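Bacteriocin (Pseudomonas syringae pv. tomato, PDB 4FZL) degrades the peptidoglycan precursor lipid II as a colicin M-like antibacterial toxin, probably through a phosphatase activity, and binds a calcium ion. Local coordinates at residues G166-R171 / F193-D198; A110-P115 / Y224-P229; L121-R126 / V148-D153. One frame throughout, in Å; residues are numbered along the deposited sequence.

Interaction 1: residues G166-R171 / F193-D198; sequences GNITLR and FNDVYD. With CA (calcium ion), chain C; EDO (1,2-ethanediol), chain E; EDO (1,2-ethanediol), chain F.
Asn-167 and Asp-195 meet through a calcium ion. The backbone O of Asn-167 lies 2.4 Å from the metal, and the Asp-195 carboxylate chelates it with both oxygens, OD1 at 2.4 Å and OD2 at 2.5 Å. Asp-195 points toward 166-171, and with CG anti to its backbone N (chi1 -160°) the carboxylate meets the metal. Asn-167 O and Asp-195 OD1 stand only 3.1 Å apart without a hydrogen bond between them: both are acceptors, and the shared cation probably offsets their repulsion. Two waters and the carbonyl of Leu-165 are further ligands, and one of these waters also accepts a weak bond from Asn-167 N.

Among the hydrogen bonds, Phe-193 N gives a nearly straight one to Thr-169 O (3.0 Å, 171° at the hydrogen). A bridging water continues the pairing, accepting from Thr-169 N and donating to Phe-193 O.

The apolar part centres on the Phe-193 ring. Thr-169 CG2 touches its CD1 at 3.6 Å, Arg-171 CB approaches CE1 obliquely, and the carbonyl oxygens of Thr-169 and Leu-170 lie at the ring edge near its plane. Over one face sits C2 of an ethanediol molecule, 3.6 Å above the plane and offset toward the rim. Beyond CB the Arg-171 chain is extended and leads away from the ring; NE forms a salt bridge with Asp-147, and NH1 binds the same ethanediol.

Antiparallel strands 167-178 and 184-197 form a beta hairpin, and the calcium ion bridges them at the end away from the hairpin turn, where Gly-166 leads out of helix 159-165.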
loop_
_atom_site.group_PDB
_atom_site.type_symbol
_atom_site.label_atom_id
_atom_site.label_comp_id
_atom_site.label_asym_id
_atom_site.label_seq_id
_atom_site.Cartn_x
_atom_site.Cartn_y
_atom_site.Cartn_z
ATOM N N GLY A 166 -1.149 3.646 7.613
ATOM C CA GLY A 166 -1.528 3.990 8.957
ATOM C C GLY A 166 -2.967 4.550 8.994
ATOM O O GLY A 166 -3.921 3.913 8.491
ATOM N N ASN A 167 -3.149 5.717 9.604
ATOM C CA ASN A 167 -4.412 6.426 9.484
ATOM C C ASN A 167 -4.395 7.284 8.235
ATOM O O ASN A 167 -3.359 7.687 7.815
ATOM C CB ASN A 167 -4.645 7.334 10.695
ATOM C CG ASN A 167 -4.717 6.556 11.984
ATOM O OD1 ASN A 167 -5.265 5.422 12.031
ATOM N ND2 ASN A 167 -4.157 7.115 13.037
ATOM N N ILE A 168 -5.556 7.455 7.641
ATOM C CA ILE A 168 -5.706 8.366 6.538
ATOM C C ILE A 168 -6.927 9.217 6.829
ATOM O O ILE A 168 -7.636 9.005 7.800
ATOM C CB ILE A 168 -5.865 7.579 5.228
ATOM C CG1 ILE A 168 -7.081 6.668 5.159
ATOM C CG2 ILE A 168 -4.616 6.802 4.859
ATOM C CD1 ILE A 168 -7.323 5.986 3.838
ATOM N N THR A 169 -7.182 10.152 5.964
ATOM C CA THR A 169 -8.396 10.984 6.070
ATOM C C THR A 169 -9.203 10.667 4.816
ATOM O O THR A 169 -8.711 10.704 3.690
ATOM C CB THR A 169 -8.045 12.430 6.206
ATOM O OG1 THR A 169 -7.111 12.698 7.293
ATOM C CG2 THR A 169 -9.318 13.347 6.338
ATOM N N LEU A 170 -10.461 10.402 5.078
ATOM C CA LEU A 170 -11.452 10.164 4.053
ATOM C C LEU A 170 -12.430 11.308 3.954
ATOM O O LEU A 170 -12.610 12.116 4.913
ATOM C CB LEU A 170 -12.214 8.880 4.326
ATOM C CG LEU A 170 -11.346 7.617 4.329
ATOM C CD1 LEU A 170 -12.168 6.352 4.618
ATOM C CD2 LEU A 170 -10.666 7.433 2.991
ATOM N N ARG A 171 -13.008 11.426 2.755
ATOM C CA ARG A 171 -14.067 12.378 2.503
ATOM C C ARG A 171 -15.326 11.670 2.051
ATOM O O ARG A 171 -15.255 10.827 1.178
ATOM C CB ARG A 171 -13.646 13.345 1.397
ATOM C CG ARG A 171 -14.690 14.344 0.947
ATOM C CD ARG A 171 -14.077 15.194 -0.118
ATOM N NE ARG A 171 -14.995 16.172 -0.647
ATOM C CZ ARG A 171 -14.805 16.805 -1.804
ATOM N NH1 ARG A 171 -13.809 16.430 -2.616
ATOM N NH2 ARG A 171 -15.695 17.712 -2.217
ATOM N N PHE A 193 -7.742 11.716 1.003
ATOM C CA PHE A 193 -6.705 12.700 0.932
ATOM C C PHE A 193 -5.320 12.059 0.795
ATOM O O PHE A 193 -5.070 10.950 1.303
ATOM C CB PHE A 193 -6.778 13.559 2.184
ATOM C CG PHE A 193 -8.013 14.392 2.258
ATOM C CD1 PHE A 193 -9.167 13.915 2.836
ATOM C CD2 PHE A 193 -7.978 15.698 1.837
ATOM C CE1 PHE A 193 -10.309 14.669 2.923
ATOM C CE2 PHE A 193 -9.134 16.460 1.888
ATOM C CZ PHE A 193 -10.295 15.947 2.428
ATOM N N ASN A 194 -4.391 12.805 0.185
ATOM C CA ASN A 194 -3.013 12.297 0.065
ATOM C C ASN A 194 -2.456 12.010 1.486
ATOM O O ASN A 194 -2.802 12.708 2.466
ATOM C CB ASN A 194 -2.130 13.348 -0.588
ATOM C CG ASN A 194 -2.501 13.617 -2.028
ATOM O OD1 ASN A 194 -3.240 12.905 -2.676
ATOM N ND2 ASN A 194 -1.943 14.700 -2.548
ATOM N N ASP A 195 -1.552 11.042 1.570
ATOM C CA ASP A 195 -0.958 10.584 2.854
ATOM C C ASP A 195 0.566 10.694 2.774
ATOM O O ASP A 195 1.181 10.263 1.803
ATOM C CB ASP A 195 -1.400 9.192 3.134
ATOM C CG ASP A 195 -1.274 8.793 4.629
ATOM O OD1 ASP A 195 -1.956 9.354 5.548
ATOM O OD2 ASP A 195 -0.551 7.806 4.881
ATOM N N VAL A 196 1.172 11.262 3.807
ATOM C CA VAL A 196 2.618 11.361 3.834
ATOM C C VAL A 196 3.201 10.053 4.358
ATOM O O VAL A 196 2.816 9.587 5.472
ATOM C CB VAL A 196 3.067 12.494 4.650
ATOM C CG1 VAL A 196 4.604 12.485 4.899
ATOM C CG2 VAL A 196 2.563 13.749 3.929
ATOM N N TYR A 197 4.121 9.467 3.569
ATOM C CA TYR A 197 4.849 8.295 3.984
ATOM C C TYR A 197 6.183 8.735 4.624
ATOM O O TYR A 197 7.053 9.231 3.943
ATOM C CB TYR A 197 5.128 7.389 2.783
ATOM C CG TYR A 197 5.760 6.088 3.134
ATOM C CD1 TYR A 197 4.969 5.003 3.467
ATOM C CD2 TYR A 197 7.105 5.934 3.181
ATOM C CE1 TYR A 197 5.467 3.719 3.660
ATOM C CE2 TYR A 197 7.669 4.739 3.496
ATOM C CZ TYR A 197 6.866 3.609 3.705
ATOM O OH TYR A 197 7.455 2.454 4.026
ATOM N N ASP A 198 6.282 8.597 5.930
ATOM C CA ASP A 198 7.548 8.837 6.643
ATOM C C ASP A 198 8.450 7.626 6.518
ATOM O O ASP A 198 8.120 6.537 7.026
ATOM C CB ASP A 198 7.266 9.133 8.117
ATOM C CG ASP A 198 8.530 9.543 8.908
ATOM O OD1 ASP A 198 8.319 10.050 10.017
ATOM O OD2 ASP A 198 9.695 9.330 8.448
HETATM CA CA CA C . -1.051 7.991 7.290
HETATM C C1 EDO E . -10.586 14.101 -1.382
HETATM O O1 EDO E . -11.430 14.681 -2.389
HETATM C C2 EDO E . -9.227 14.686 -1.406
HETATM O O2 EDO E . -8.557 14.455 -2.630
HETATM C C1 EDO F . -13.120 18.305 -5.345
HETATM O O1 EDO F . -12.094 18.944 -6.212
HETATM C C2 EDO F . -14.007 19.431 -4.880
HETATM O O2 EDO F . -15.425 19.238 -4.794
HETATM O O HOH W 1 -0.625 7.340 9.647
HETATM O O HOH W 2 -5.030 10.712 4.130
HETATM O O HOH W 3 0.851 7.345 7.162
#

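Interaction 2: residues A110-P115 / Y224-P229; sequences APLTFP and YSIEIP
Leu-112 pairs with Ile-226 and Thr-113 with Glu-227 in parallel register, CA atoms 5.0 Å and 4.8 Å apart, the two end-to-end directions diverging by 29°. Three backbone bonds give the evidence: Leu-112 N to Ser-225 O, Glu-227 N to Leu-112 O, and Phe-114 N to Glu-227 O. The last is the shortest, 2.8 Å, and at 173° nearly straight. Leu-112 thus bonds to the residues before and after Ile-226, as parallel strands require. CA-H...O contacts fill in between; Ile-228 CA, 3.4 Å from Phe-114 O, extends the series past the last N-H bond.

Leu-112 and Ile-226 share one face of the sheet. Leu-112 CG is anti to the backbone N (chi1 165°), and its CD2 reaches Tyr-224 CE1, 3.4 Å away, and the hydroxyl, the two side chains crossing obliquely. The Tyr-224 hydroxyl itself is bonded to Ala-100 O. Farther along, Phe-114 CB rests on Ile-226 CG2 at 3.6 Å, and helix 159-165 packs on both residues.

Thr-113 and Glu-227 share the other face. Their polar ends do not meet directly: a water lies 2.7 Å from Thr-113 OG1 and donates to Glu-227 OE1 at 2.8 Å. The threonine methyl CG2 turns instead to CD and CG of Pro-229, the two side chains crossing at about a right angle.

Strand 224-227 also pairs antiparallel with 184-197, which makes the short strand 112-113 a parallel addition to the mixed sheet of this colicin M family protein.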
loop_
_atom_site.group_PDB
_atom_site.type_symbol
_atom_site.label_atom_id
_atom_site.label_comp_id
_atom_site.label_asym_id
_atom_site.label_seq_id
_atom_site.Cartn_x
_atom_site.Cartn_y
_atom_site.Cartn_z
ATOM N N ALA A 110 9.854 10.869 -5.021
ATOM C CA ALA A 110 8.767 11.019 -6.017
ATOM C C ALA A 110 7.446 10.612 -5.391
ATOM O O ALA A 110 7.412 9.680 -4.593
ATOM C CB ALA A 110 9.031 10.148 -7.254
ATOM N N PRO A 111 6.340 11.296 -5.719
ATOM C CA PRO A 111 5.054 10.745 -5.257
ATOM C C PRO A 111 4.770 9.336 -5.802
ATOM O O PRO A 111 5.277 8.991 -6.881
ATOM C CB PRO A 111 4.019 11.716 -5.834
ATOM C CG PRO A 111 4.768 12.896 -6.335
ATOM C CD PRO A 111 6.178 12.471 -6.575
ATOM N N LEU A 112 3.940 8.518 -5.106
ATOM C CA LEU A 112 3.571 7.140 -5.479
ATOM C C LEU A 112 2.023 7.227 -5.493
ATOM O O LEU A 112 1.397 8.058 -4.770
ATOM C CB LEU A 112 4.144 6.182 -4.331
ATOM C CG LEU A 112 3.865 4.775 -3.987
ATOM C CD1 LEU A 112 4.324 3.956 -5.157
ATOM C CD2 LEU A 112 4.665 4.260 -2.814
ATOM N N THR A 113 1.390 6.384 -6.293
ATOM C CA THR A 113 -0.071 6.283 -6.369
ATOM C C THR A 113 -0.564 5.028 -5.740
ATOM O O THR A 113 0.000 3.970 -6.007
ATOM C CB THR A 113 -0.553 6.406 -7.809
ATOM O OG1 THR A 113 -0.090 7.660 -8.324
ATOM C CG2 THR A 113 -2.068 6.268 -7.903
ATOM N N PHE A 114 -1.580 5.121 -4.885
ATOM C CA PHE A 114 -2.244 4.002 -4.265
ATOM C C PHE A 114 -3.723 4.131 -4.620
ATOM O O PHE A 114 -4.445 4.785 -3.942
ATOM C CB PHE A 114 -2.065 3.967 -2.744
ATOM C CG PHE A 114 -2.312 2.615 -2.099
ATOM C CD1 PHE A 114 -2.923 1.565 -2.724
ATOM C CD2 PHE A 114 -1.953 2.407 -0.810
ATOM C CE1 PHE A 114 -3.106 0.359 -2.111
ATOM C CE2 PHE A 114 -2.189 1.228 -0.152
ATOM C CZ PHE A 114 -2.779 0.189 -0.820
ATOM N N PRO A 115 -4.128 3.596 -5.777
ATOM C CA PRO A 115 -5.535 3.812 -6.197
ATOM C C PRO A 115 -6.527 3.452 -5.075
ATOM O O PRO A 115 -6.362 2.391 -4.435
ATOM C CB PRO A 115 -5.683 2.916 -7.424
ATOM C CG PRO A 115 -4.243 2.851 -7.945
ATOM C CD PRO A 115 -3.366 2.781 -6.744
ATOM N N TYR A 224 7.877 10.788 1.279
ATOM C CA TYR A 224 7.180 11.112 0.068
ATOM C C TYR A 224 5.676 11.085 0.280
ATOM O O TYR A 224 5.184 10.594 1.314
ATOM C CB TYR A 224 7.626 10.132 -1.032
ATOM C CG TYR A 224 7.312 8.654 -0.755
ATOM C CD1 TYR A 224 6.059 8.127 -1.048
ATOM C CD2 TYR A 224 8.247 7.807 -0.145
ATOM C CE1 TYR A 224 5.846 6.774 -0.847
ATOM C CE2 TYR A 224 7.970 6.460 0.128
ATOM C CZ TYR A 224 6.765 5.973 -0.251
ATOM O OH TYR A 224 6.459 4.654 0.001
ATOM N N SER A 225 4.954 11.533 -0.739
ATOM C CA SER A 225 3.491 11.642 -0.727
ATOM C C SER A 225 2.947 10.394 -1.417
ATOM O O SER A 225 3.385 10.018 -2.492
ATOM C CB SER A 225 3.105 12.969 -1.420
ATOM O OG SER A 225 1.702 13.024 -1.641
ATOM N N ILE A 226 1.869 9.843 -0.832
ATOM C CA ILE A 226 1.098 8.806 -1.419
ATOM C C ILE A 226 -0.238 9.456 -1.834
ATOM O O ILE A 226 -1.043 9.900 -0.994
ATOM C CB ILE A 226 0.888 7.585 -0.492
ATOM C CG1 ILE A 226 2.234 6.940 -0.138
ATOM C CG2 ILE A 226 -0.017 6.523 -1.148
ATOM C CD1 ILE A 226 2.149 5.645 0.609
ATOM N N GLU A 227 -0.494 9.447 -3.151
ATOM C CA GLU A 227 -1.749 9.929 -3.714
ATOM C C GLU A 227 -2.727 8.814 -3.739
ATOM O O GLU A 227 -2.343 7.694 -4.100
ATOM C CB GLU A 227 -1.520 10.498 -5.114
ATOM C CG GLU A 227 -0.550 11.621 -5.091
ATOM C CD GLU A 227 -0.315 12.333 -6.396
ATOM O OE1 GLU A 227 -0.860 11.935 -7.425
ATOM O OE2 GLU A 227 0.377 13.352 -6.339
ATOM N N ILE A 228 -3.971 9.071 -3.348
ATOM C CA ILE A 228 -4.955 8.011 -3.177
ATOM C C ILE A 228 -6.205 8.390 -4.040
ATOM O O ILE A 228 -7.236 8.783 -3.511
ATOM C CB ILE A 228 -5.352 7.781 -1.722
ATOM C CG1 ILE A 228 -4.164 7.572 -0.856
ATOM C CG2 ILE A 228 -6.275 6.584 -1.652
ATOM C CD1 ILE A 228 -4.453 7.422 0.662
ATOM N N PRO A 229 -6.011 8.339 -5.400
ATOM C CA PRO A 229 -7.008 8.897 -6.278
ATOM C C PRO A 229 -8.225 8.007 -6.416
ATOM O O PRO A 229 -8.111 6.813 -6.178
ATOM C CB PRO A 229 -6.249 9.028 -7.629
ATOM C CG PRO A 229 -5.353 7.787 -7.615
ATOM C CD PRO A 229 -4.882 7.744 -6.161
HETATM O O HOH W 4 -1.977 9.576 -8.543
#

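Interaction 3: residues L121-R126 / V148-D153; sequences LNVDIR and VNFAYD. With EDO (1,2-ethanediol), chain K; EDO (1,2-ethanediol), chain H.
The Tyr-152 ring is sandwiched: Val-123 CG2 lies on one face and C2 of a bound ethanediol on the opposite face. The methyl is 4.2 Å from the ring centroid and 25° off the normal, a CH-pi contact, and its offset toward the rim brings it within 3.8 Å of Tyr-152 CZ. The ethanediol carbon lies 3.5 Å above the other side, also toward the rim, and its O2 accepts a bond from Asp-153 N. At the edge, near the ring plane, is a water that donates to Tyr-152 OH at 2.8 Å and accepts from Asp-124 N at 3.0 Å, so this water links the two segments. Asp-157 OD1 is hydrogen-bonded to the same hydroxyl and accepts from Asn-122 N, which ties the tyrosine to the loop by another route.

The Phe-150 ring carries Tyr-152 CD1 at its edge, in plane. Val-123 CG1 meets Phe-150 CZ at 4.1 Å, the two side chains reaching toward each other tip to tip. With CG1 anti to the Val-123 backbone N (chi1 179°), CG2 lies on the tyrosine face, while CG1 lies between Phe-150 CZ and Tyr-152 CE1, about equally near both. Leu-121 CD2 adds a contact with Tyr-152 CE2 at 3.7 Å, oblique to the ring, where the side chains slide past each other in opposite directions.

No direct hydrogen bond joins the segments. The loop between helices 116-119 and 129-135 packs against Phe-150 and Tyr-152, buried side chains of strand 142-153; Val-123 also touches Ile-190 of strand 184-197, Phe-150 packs on Val-131 of helix 129-135, and Phe-150 and Tyr-152 pair through the backbone with Leu-170 and Ile-168 of strand 167-178.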
loop_
_atom_site.group_PDB
_atom_site.type_symbol
_atom_site.label_atom_id
_atom_site.label_comp_id
_atom_site.label_asym_id
_atom_site.label_seq_id
_atom_site.Cartn_x
_atom_site.Cartn_y
_atom_site.Cartn_z
ATOM N N LEU A 121 -10.637 -0.718 1.484
ATOM C CA LEU A 121 -11.543 -0.060 2.395
ATOM C C LEU A 121 -12.911 -0.815 2.343
ATOM O O LEU A 121 -13.436 -1.142 1.250
ATOM C CB LEU A 121 -11.730 1.406 2.010
ATOM C CG LEU A 121 -10.486 2.255 2.213
ATOM C CD1 LEU A 121 -10.727 3.594 1.610
ATOM C CD2 LEU A 121 -10.008 2.290 3.649
ATOM N N ASN A 122 -13.542 -0.853 3.487
ATOM C CA ASN A 122 -14.908 -1.354 3.622
ATOM C C ASN A 122 -15.599 -0.510 4.717
ATOM O O ASN A 122 -15.863 -0.960 5.813
ATOM C CB ASN A 122 -14.880 -2.874 3.840
ATOM C CG ASN A 122 -16.252 -3.481 3.815
ATOM O OD1 ASN A 122 -17.196 -2.976 3.163
ATOM N ND2 ASN A 122 -16.357 -4.660 4.430
ATOM N N VAL A 123 -15.855 0.756 4.374
ATOM C CA VAL A 123 -16.204 1.728 5.384
ATOM C C VAL A 123 -17.688 1.549 5.787
ATOM O O VAL A 123 -18.548 1.590 4.966
ATOM C CB VAL A 123 -15.950 3.154 4.904
ATOM C CG1 VAL A 123 -16.339 4.248 5.937
ATOM C CG2 VAL A 123 -14.465 3.317 4.497
ATOM N N ASP A 124 -17.929 1.386 7.085
ATOM C CA ASP A 124 -19.268 1.273 7.634
ATOM C C ASP A 124 -19.577 2.642 8.246
ATOM O O ASP A 124 -19.210 2.913 9.379
ATOM C CB ASP A 124 -19.281 0.159 8.698
ATOM C CG ASP A 124 -20.607 0.071 9.461
ATOM O OD1 ASP A 124 -20.637 -0.572 10.561
ATOM O OD2 ASP A 124 -21.629 0.603 8.947
ATOM N N ILE A 125 -20.173 3.554 7.475
ATOM C CA ILE A 125 -20.408 4.911 7.958
ATOM C C ILE A 125 -21.271 4.977 9.222
ATOM O O ILE A 125 -21.095 5.860 10.040
ATOM C CB ILE A 125 -21.075 5.770 6.873
ATOM C CG1 ILE A 125 -20.079 5.996 5.718
ATOM C CG2 ILE A 125 -21.591 7.068 7.477
ATOM C CD1 ILE A 125 -20.704 5.931 4.324
ATOM N N ARG A 126 -22.216 4.043 9.364
ATOM C CA ARG A 126 -23.106 4.031 10.492
ATOM C C ARG A 126 -22.285 3.800 11.746
ATOM O O ARG A 126 -22.667 4.279 12.818
ATOM C CB ARG A 126 -24.168 2.932 10.364
ATOM C CG ARG A 126 -25.125 3.009 9.163
ATOM C CD ARG A 126 -26.210 1.929 9.208
ATOM N NE ARG A 126 -26.986 2.030 10.456
ATOM C CZ ARG A 126 -27.779 3.057 10.789
ATOM N NH1 ARG A 126 -27.962 4.101 9.974
ATOM N NH2 ARG A 126 -28.411 3.036 11.955
ATOM N N VAL A 148 -18.172 15.874 4.254
ATOM C CA VAL A 148 -17.405 15.947 5.461
ATOM C C VAL A 148 -16.224 15.002 5.406
ATOM O O VAL A 148 -16.199 14.054 4.617
ATOM C CB VAL A 148 -18.294 15.615 6.663
ATOM C CG1 VAL A 148 -19.447 16.611 6.740
ATOM C CG2 VAL A 148 -18.802 14.179 6.550
ATOM N N ASN A 149 -15.245 15.266 6.243
ATOM C CA ASN A 149 -14.034 14.461 6.260
ATOM C C ASN A 149 -13.857 13.818 7.634
ATOM O O ASN A 149 -14.399 14.300 8.647
ATOM C CB ASN A 149 -12.849 15.348 6.023
ATOM C CG ASN A 149 -13.002 16.281 4.851
ATOM O OD1 ASN A 149 -12.846 17.599 5.019
ATOM N ND2 ASN A 149 -13.367 15.751 3.750
ATOM N N PHE A 150 -13.214 12.664 7.625
ATOM C CA PHE A 150 -12.988 11.891 8.856
ATOM C C PHE A 150 -11.703 11.055 8.822
ATOM O O PHE A 150 -11.338 10.542 7.747
ATOM C CB PHE A 150 -14.203 11.020 9.230
ATOM C CG PHE A 150 -14.565 10.007 8.192
ATOM C CD1 PHE A 150 -14.195 8.668 8.286
ATOM C CD2 PHE A 150 -15.305 10.412 7.109
ATOM C CE1 PHE A 150 -14.591 7.764 7.295
ATOM C CE2 PHE A 150 -15.685 9.522 6.119
ATOM C CZ PHE A 150 -15.313 8.198 6.200
ATOM N N ALA A 151 -11.066 10.910 9.988
ATOM C CA ALA A 151 -9.915 10.038 10.109
ATOM C C ALA A 151 -10.361 8.621 10.064
ATOM O O ALA A 151 -11.432 8.277 10.591
ATOM C CB ALA A 151 -9.151 10.308 11.417
ATOM N N TYR A 152 -9.511 7.771 9.505
ATOM C CA TYR A 152 -9.839 6.377 9.390
ATOM C C TYR A 152 -8.599 5.520 9.565
ATOM O O TYR A 152 -7.626 5.694 8.886
ATOM C CB TYR A 152 -10.442 6.088 8.020
ATOM C CG TYR A 152 -11.190 4.772 7.900
ATOM C CD1 TYR A 152 -12.472 4.613 8.448
ATOM C CD2 TYR A 152 -10.620 3.694 7.250
ATOM C CE1 TYR A 152 -13.147 3.414 8.321
ATOM C CE2 TYR A 152 -11.295 2.508 7.111
ATOM C CZ TYR A 152 -12.550 2.379 7.679
ATOM O OH TYR A 152 -13.259 1.230 7.554
ATOM N N ASP A 153 -8.716 4.534 10.451
ATOM C CA ASP A 153 -7.645 3.572 10.704
ATOM C C ASP A 153 -7.857 2.446 9.702
ATOM O O ASP A 153 -8.767 1.582 9.808
ATOM C CB ASP A 153 -7.719 3.099 12.143
ATOM C CG ASP A 153 -6.604 2.134 12.523
ATOM O OD1 ASP A 153 -6.076 1.419 11.648
ATOM O OD2 ASP A 153 -6.242 2.140 13.711
HETATM C C1 EDO K . -13.108 3.278 11.983
HETATM O O1 EDO K . -13.630 4.561 12.326
HETATM C C2 EDO K . -11.610 3.438 11.652
HETATM O O2 EDO K . -10.983 4.502 12.278
HETATM C C1 EDO H . -20.900 -1.405 5.943
HETATM O O1 EDO H . -20.105 -2.511 6.412
HETATM C C2 EDO H . -20.381 -1.095 4.553
HETATM O O2 EDO H . -19.725 -2.347 4.195
HETATM O O HOH W 5 -15.685 0.776 8.916
#

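How the interactions relate
From the N terminus, the largely helical first part of the chain leads to 110-115, the opening segment of interaction 2. Interaction 3 opens soon after at 121-126 and closes at 148-153, a loop containing helix 129-135. Interaction 1 follows in series, opening at 166-171 and closing at 193-198 across a hairpin. Only then does 224-229 close interaction 2, so both shorter loops nest inside its span and none cross. All three reach one mixed sheet: Phe-193 CE1 packs on Asn-149 ND2 between interactions 1 and 3, and Asp-195 O bonds to Ile-226 N between 1 and 2. Interactions 2 and 3 do not touch, their nearest atoms about 6 Å apart.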